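Local structure of carbohydrate esterase family 2 (CE2) (4XVH) at residues 208-213 / 236-241. The protein probably removes acetyl groups from xylan and related plant polysaccharides as a carbohydrate esterase that joins an SGNH-type hydrolase domain to a beta-sandwich domain. Residues are numbered along the deposited sequence; the frame is centred on the assembly and turned at random.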
loop_
_atom_site.group_PDB
_atom_site.type_symbol
_atom_site.label_atom_id
_atom_site.label_comp_id
_atom_site.label_asym_id
_atom_site.label_seq_id
_atom_site.Cartn_x
_atom_site.Cartn_y
_atom_site.Cartn_z
ATOM N N VAL A 208 11.023 5.597 -2.401
ATOM C CA VAL A 208 10.392 4.986 -1.251
ATOM C C VAL A 208 9.536 6.037 -0.577
ATOM O O VAL A 208 10.040 7.104 -0.165
ATOM C CB VAL A 208 11.409 4.442 -0.256
ATOM C CG1 VAL A 208 10.710 3.988 1.058
ATOM C CG2 VAL A 208 12.197 3.285 -0.894
ATOM N N VAL A 209 8.242 5.726 -0.503
ATOM C CA VAL A 209 7.226 6.620 0.035
ATOM C C VAL A 209 6.835 6.155 1.430
ATOM O O VAL A 209 6.522 4.972 1.629
ATOM C CB VAL A 209 5.968 6.658 -0.850
ATOM C CG1 VAL A 209 4.915 7.588 -0.208
ATOM C CG2 VAL A 209 6.336 7.120 -2.285
ATOM N N ILE A 210 6.924 7.046 2.408
ATOM C CA ILE A 210 6.564 6.642 3.764
ATOM C C ILE A 210 5.503 7.569 4.316
ATOM O O ILE A 210 5.724 8.770 4.381
ATOM C CB ILE A 210 7.779 6.647 4.703
ATOM C CG1 ILE A 210 8.855 5.690 4.164
ATOM C CG2 ILE A 210 7.327 6.285 6.134
ATOM C CD1 ILE A 210 10.187 5.826 4.832
ATOM N N ASN A 211 4.378 6.993 4.748
ATOM C CA ASN A 211 3.283 7.757 5.328
ATOM C C ASN A 211 2.855 7.143 6.666
ATOM O O ASN A 211 1.984 6.268 6.722
ATOM C CB ASN A 211 2.120 7.789 4.336
ATOM C CG ASN A 211 0.939 8.626 4.813
ATOM O OD1 ASN A 211 0.785 8.940 5.995
ATOM N ND2 ASN A 211 0.065 8.951 3.872
ATOM N N LEU A 212 3.479 7.610 7.740
ATOM C CA LEU A 212 3.237 7.062 9.064
ATOM C C LEU A 212 3.199 8.181 10.096
ATOM O O LEU A 212 3.961 9.165 9.987
ATOM C CB LEU A 212 4.338 6.073 9.447
ATOM C CG LEU A 212 4.395 4.773 8.659
ATOM C CD1 LEU A 212 5.717 4.083 9.006
ATOM C CD2 LEU A 212 3.201 3.889 9.061
ATOM N N GLY A 213 2.337 8.029 11.097
ATOM C CA GLY A 213 2.254 9.021 12.165
ATOM C C GLY A 213 0.815 9.278 12.576
ATOM O O GLY A 213 0.559 9.775 13.662
ATOM N N VAL A 236 14.173 9.048 11.039
ATOM C CA VAL A 236 15.522 9.047 10.483
ATOM C C VAL A 236 16.082 7.616 10.455
ATOM O O VAL A 236 16.562 7.143 9.427
ATOM C CB VAL A 236 16.441 9.986 11.283
ATOM C CG1 VAL A 236 17.903 9.798 10.873
ATOM C CG2 VAL A 236 15.993 11.440 11.072
ATOM N N LYS A 237 15.940 6.902 11.564
ATOM C CA LYS A 237 16.465 5.547 11.655
ATOM C C LYS A 237 15.806 4.568 10.652
ATOM O O LYS A 237 16.482 3.712 10.066
ATOM C CB LYS A 237 16.295 5.049 13.097
ATOM C CG LYS A 237 16.850 3.663 13.364
ATOM C CD LYS A 237 18.363 3.612 13.117
ATOM C CE LYS A 237 18.973 2.330 13.713
ATOM N NZ LYS A 237 18.074 1.156 13.424
ATOM N N PHE A 238 14.490 4.697 10.460
ATOM C CA PHE A 238 13.753 3.823 9.548
ATOM C C PHE A 238 14.278 4.023 8.105
ATOM O O PHE A 238 14.575 3.067 7.402
ATOM C CB PHE A 238 12.243 4.099 9.623
ATOM C CG PHE A 238 11.395 3.120 8.832
ATOM C CD1 PHE A 238 11.843 1.826 8.595
ATOM C CD2 PHE A 238 10.163 3.500 8.325
ATOM C CE1 PHE A 238 11.074 0.918 7.850
ATOM C CE2 PHE A 238 9.384 2.608 7.592
ATOM C CZ PHE A 238 9.863 1.292 7.355
ATOM N N VAL A 239 14.415 5.271 7.692
ATOM C CA VAL A 239 14.988 5.543 6.393
ATOM C C VAL A 239 16.427 5.010 6.307
ATOM O O VAL A 239 16.797 4.346 5.328
ATOM C CB VAL A 239 14.932 7.048 6.079
ATOM C CG1 VAL A 239 15.778 7.369 4.858
ATOM C CG2 VAL A 239 13.439 7.479 5.853
ATOM N N GLN A 240 17.242 5.261 7.332
ATOM C CA GLN A 240 18.602 4.761 7.296
ATOM C C GLN A 240 18.583 3.233 7.173
ATOM O O GLN A 240 19.369 2.660 6.413
ATOM C CB GLN A 240 19.369 5.219 8.534
ATOM C CG GLN A 240 19.714 6.701 8.487
ATOM C CD GLN A 240 20.248 7.237 9.801
ATOM O OE1 GLN A 240 20.077 6.628 10.851
ATOM N NE2 GLN A 240 20.907 8.381 9.743
ATOM N N ASP A 241 17.668 2.574 7.891
ATOM C CA ASP A 241 17.566 1.112 7.808
ATOM C C ASP A 241 17.177 0.659 6.383
ATOM O O ASP A 241 17.723 -0.334 5.872
ATOM C CB ASP A 241 16.559 0.573 8.825
ATOM C CG ASP A 241 17.066 0.659 10.259
ATOM O OD1 ASP A 241 18.284 0.846 10.471
ATOM O OD2 ASP A 241 16.240 0.539 11.172
#
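The phenyl ring of F238 is met obliquely by the methyl ends of two side chains from 208-213: CD1 of I210 lies 4.2 Å from CD2 of F238, and CD1 of L212 lies 4.2 Å from the adjoining CE2 of F238. The neighbouring ring carbons CD2 and CE2 thus each take one methyl, from residues two apart with N211 between them facing elsewhere, and L212 meets the phenyl group nearly at right angles. F238 reaches them because its CG stands anti to the backbone N (chi1 -173°), which carries the ring from the helix toward the sheet. The tightest approach joins I210 to the next helix residue, with CD1 of I210 3.8 Å from CG2 of V239. With its chain extended (chi2 168°), I210 brings CD1 against both F238 and V239, which lie in roughly perpendicular directions from it. The interface is small and wholly apolar, with about 140 Å² buried, and all four side chains are shielded from solvent. On the solvent side of the helix, K237 NZ bridges both carboxylate oxygens of D241, one turn on. This is helix-on-sheet packing in the SGNH-hydrolase fold: helix 228-243 covers strand 207-211, the central strand of the parallel sheet, while F238 also touches I115 of strand 111-116 and V239 reaches F251 of strand 250-254 and L285 of helix 270-285.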